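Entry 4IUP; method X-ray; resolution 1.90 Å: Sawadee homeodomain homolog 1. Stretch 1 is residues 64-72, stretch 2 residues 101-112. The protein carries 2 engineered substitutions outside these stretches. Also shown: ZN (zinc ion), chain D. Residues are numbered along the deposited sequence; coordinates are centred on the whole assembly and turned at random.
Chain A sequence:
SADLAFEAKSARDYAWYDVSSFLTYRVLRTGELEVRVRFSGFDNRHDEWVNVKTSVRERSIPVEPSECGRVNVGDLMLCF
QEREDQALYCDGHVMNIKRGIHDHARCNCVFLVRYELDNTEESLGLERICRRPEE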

# COMPACT_ATOMS: atom_id res chain seq x y z
N GLU A 64 6.06 12.39 -5.26
CA GLU A 64 7.05 13.46 -5.07
C GLU A 64 6.38 14.75 -4.60
O GLU A 64 5.21 15.00 -4.91
N PRO A 65 7.10 15.59 -3.83
CA PRO A 65 6.45 16.80 -3.30
C PRO A 65 5.76 17.67 -4.35
O PRO A 65 4.68 18.21 -4.08
N SER A 66 6.35 17.78 -5.54
CA SER A 66 5.80 18.62 -6.62
C SER A 66 4.48 18.09 -7.19
O SER A 66 3.77 18.81 -7.91
N GLU A 67 4.14 16.84 -6.86
CA GLU A 67 2.90 16.24 -7.34
C GLU A 67 1.91 15.86 -6.23
O GLU A 67 1.01 15.05 -6.45
N CYS A 68 2.05 16.46 -5.05
CA CYS A 68 1.16 16.15 -3.93
C CYS A 68 -0.29 16.55 -4.21
O CYS A 68 -1.21 16.11 -3.51
N GLY A 69 -0.50 17.38 -5.23
CA GLY A 69 -1.85 17.76 -5.65
C GLY A 69 -2.64 16.62 -6.25
O GLY A 69 -3.88 16.68 -6.32
N ARG A 70 -1.94 15.57 -6.70
CA ARG A 70 -2.61 14.41 -7.31
C ARG A 70 -3.24 13.48 -6.28
O ARG A 70 -4.03 12.59 -6.64
N VAL A 71 -2.89 13.66 -5.01
CA VAL A 71 -3.50 12.91 -3.92
C VAL A 71 -4.77 13.65 -3.49
O VAL A 71 -4.72 14.83 -3.12
N ASN A 72 -5.91 12.95 -3.54
CA ASN A 72 -7.20 13.55 -3.24
C ASN A 72 -7.99 12.76 -2.20
O ASN A 72 -7.77 11.56 -2.05
N ILE A 101 2.11 25.25 2.93
CA ILE A 101 2.93 26.09 2.06
C ILE A 101 4.30 25.42 1.92
O ILE A 101 5.06 25.32 2.88
N HIS A 102 4.60 24.94 0.71
CA HIS A 102 5.87 24.26 0.48
C HIS A 102 6.26 24.27 -0.99
O HIS A 102 5.44 24.57 -1.86
N ASP A 103 7.52 23.92 -1.25
CA ASP A 103 8.04 23.86 -2.61
C ASP A 103 8.26 22.41 -3.05
O ASP A 103 7.67 21.49 -2.49
N HIS A 104 9.14 22.23 -4.04
CA HIS A 104 9.48 20.93 -4.63
C HIS A 104 10.29 20.01 -3.71
O HIS A 104 10.39 18.80 -3.96
N ALA A 105 10.89 20.57 -2.66
CA ALA A 105 11.85 19.84 -1.84
C ALA A 105 11.21 18.87 -0.85
O ALA A 105 11.74 17.79 -0.59
N ARG A 106 10.06 19.27 -0.30
CA ARG A 106 9.44 18.55 0.80
C ARG A 106 7.98 18.96 0.91
O ARG A 106 7.66 20.14 0.96
N CYS A 107 7.09 17.97 0.95
CA CYS A 107 5.68 18.26 1.17
C CYS A 107 5.38 18.29 2.66
O CYS A 107 5.79 17.39 3.40
N ASN A 108 4.69 19.34 3.11
CA ASN A 108 4.23 19.46 4.50
C ASN A 108 2.70 19.44 4.63
O ASN A 108 2.15 19.85 5.66
N CYS A 109 2.02 18.95 3.59
CA CYS A 109 0.59 18.71 3.67
C CYS A 109 0.32 17.56 4.65
O CYS A 109 1.18 16.67 4.82
N VAL A 110 -0.84 17.60 5.30
CA VAL A 110 -1.22 16.56 6.27
C VAL A 110 -2.42 15.78 5.74
O VAL A 110 -3.49 16.35 5.49
N PHE A 111 -2.25 14.47 5.60
CA PHE A 111 -3.27 13.60 5.03
C PHE A 111 -3.84 12.75 6.16
O PHE A 111 -3.13 11.93 6.74
N LEU A 112 -5.11 12.97 6.49
CA LEU A 112 -5.78 12.11 7.45
C LEU A 112 -6.25 10.86 6.70
O LEU A 112 -7.03 10.96 5.74

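A zinc ion joins the two stretches, and no direct hydrogen bond crosses between them. Stretch 1 supplies one ligand and stretch 2 supplies three. Together the stretches bury 380 Å².

Glu64 makes no contact with stretch 2. Its backbone N donates to Glu67 OE2 at 3.0 Å, which helps tie down the start of the 3-10 segment.

Pro65 points toward stretch 2 and has the largest covered area, 90 Å². Its ring is C-gamma exo. The ring packs mainly on backbone: Pro65 CB lies 3.3 Å from His104 O, and Pro65 CG 3.7 Å from Arg106 N. Pro65 CB also sits 4.2 Å from Cys107 CB, an apolar contact. Pro65 O approaches the edge of the His102 ring, 3.4 Å from His102 CE1.

Ser66 has chi1 p and its CB points sideways. Water 1 bridges the stretches here. It accepts from Ser66 N at 2.9 Å and donates to His104 O at 2.9 Å. The His104 side chain is p at chi1 and points away from stretch 1; the link is made by its backbone carbonyl.

Glu67 points away, with chi1 p and chi2 t. Glu67 OE1 forms a salt bridge with Arg70 NH1 at 3.2 Å, within stretch 1.

Cys68 points toward stretch 2 with chi1 p. Cys68 SG binds zinc at 2.4 Å. The other ligands are His102 NE2 at 2.5 Å from zinc, Cys107 SG at 2.4 Å and Cys109 SG at 2.3 Å. The shared metal explains the close approach of Cys68 SG to His102 NE2, 3.5 Å, and to Cys109 SG, 4.0 Å. Cys68 SG lies at the edge of the His102 ring, as expected when NE2 faces the same ion. The ligands of stretch 2 differ in rotamer: His102 is p, Cys107 t and Cys109 m. Cys107 SG also accepts from Cys109 N at 3.4 Å. Cys68 CB adds an apolar contact with Cys107 CB at 4.4 Å.

Gly69 has no side chain, and nothing of stretch 2 lies near its ideal CB position. Arg70, p at chi1 and t at chi2, is out of reach of stretch 2.

Val71 is buried and points toward stretch 2 with chi1 t. Val71 CG1 packs against Phe111 CE1 at 3.7 Å, oblique to the ring. Phe111 is also buried, has chi1 m and points toward stretch 1. This pair extends the contact beyond the zinc site with apolar packing.

Asn72, m at chi1, points away and does not touch stretch 2.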

# COMPACT_ATOMS: atom_id res chain seq x y z
CB GLU A 64 7.84 13.70 -6.37
CG GLU A 64 8.69 12.50 -6.83
CD GLU A 64 9.68 12.01 -5.77
OE1 GLU A 64 10.39 12.85 -5.18
OE2 GLU A 64 9.75 10.78 -5.54
CB PRO A 65 7.61 17.55 -2.64
CG PRO A 65 8.57 16.47 -2.24
CD PRO A 65 8.49 15.46 -3.35
CB SER A 66 6.82 18.77 -7.75
OG SER A 66 7.05 17.53 -8.38
CB GLU A 67 3.19 15.02 -8.24
CG GLU A 67 4.03 13.94 -7.57
CD GLU A 67 4.33 12.74 -8.46
OE1 GLU A 67 3.77 12.66 -9.58
OE2 GLU A 67 5.12 11.88 -8.02
CB CYS A 68 1.65 16.80 -2.63
SG CYS A 68 1.39 18.58 -2.53
CB ARG A 70 -1.64 13.64 -8.22
CG ARG A 70 -0.69 12.68 -7.49
CD ARG A 70 0.27 12.02 -8.46
NE ARG A 70 -0.43 11.17 -9.42
CZ ARG A 70 0.08 10.78 -10.59
NH1 ARG A 70 1.30 11.15 -10.95
NH2 ARG A 70 -0.63 10.01 -11.39
CB VAL A 71 -2.54 12.75 -2.72
CG1 VAL A 71 -3.16 11.91 -1.62
CG2 VAL A 71 -1.22 12.13 -3.18
CB ASN A 72 -8.03 13.68 -4.51
CG ASN A 72 -7.42 14.66 -5.50
OD1 ASN A 72 -7.25 15.85 -5.20
ND2 ASN A 72 -7.11 14.17 -6.70
CB ILE A 101 3.10 27.52 2.64
CG1 ILE A 101 1.74 28.20 2.83
CG2 ILE A 101 4.02 28.38 1.75
CD1 ILE A 101 1.75 29.36 3.82
CB HIS A 102 5.82 22.82 1.02
CG HIS A 102 5.19 21.84 0.08
ND1 HIS A 102 5.83 21.36 -1.04
CD2 HIS A 102 3.98 21.23 0.10
CE1 HIS A 102 5.05 20.51 -1.67
NE2 HIS A 102 3.91 20.41 -1.00
CB ASP A 103 9.33 24.71 -2.75
CG ASP A 103 10.52 24.15 -1.95
OD1 ASP A 103 10.42 23.07 -1.33
OD2 ASP A 103 11.58 24.81 -1.96
CB HIS A 104 10.32 21.20 -5.88
CG HIS A 104 11.56 21.99 -5.58
ND1 HIS A 104 11.57 23.37 -5.57
CD2 HIS A 104 12.80 21.60 -5.22
CE1 HIS A 104 12.78 23.79 -5.25
NE2 HIS A 104 13.55 22.74 -5.03
CB ALA A 105 12.76 20.81 -1.10
CB ARG A 106 10.15 18.89 2.12
CG ARG A 106 9.59 18.20 3.36
CD ARG A 106 10.33 16.92 3.60
NE ARG A 106 9.91 16.17 4.78
CZ ARG A 106 10.20 14.88 4.94
NH1 ARG A 106 10.87 14.25 3.99
NH2 ARG A 106 9.80 14.22 6.03
CB CYS A 107 4.82 17.22 0.45
SG CYS A 107 3.07 17.28 0.86
CB ASN A 108 4.84 20.70 5.19
CG ASN A 108 4.44 22.02 4.54
OD1 ASN A 108 3.70 22.05 3.55
ND2 ASN A 108 4.92 23.13 5.11
CB CYS A 109 -0.00 18.40 2.29
SG CYS A 109 0.20 19.74 1.09
CB VAL A 110 -1.52 17.14 7.67
CG1 VAL A 110 -1.87 16.03 8.66
CG2 VAL A 110 -0.34 17.96 8.20
CB PHE A 111 -2.67 12.71 3.93
CG PHE A 111 -1.98 13.48 2.83
CD1 PHE A 111 -2.68 13.84 1.67
CD2 PHE A 111 -0.64 13.84 2.95
CE1 PHE A 111 -2.05 14.56 0.65
CE2 PHE A 111 0.00 14.56 1.94
CZ PHE A 111 -0.71 14.92 0.78
CB LEU A 112 -6.96 12.83 8.12
CG LEU A 112 -7.79 12.01 9.12
CD1 LEU A 112 -7.05 11.83 10.43
CD2 LEU A 112 -9.15 12.66 9.35
ZN ZN D . 1.95 19.04 -0.27
O HOH W 1 9.16 17.21 -6.07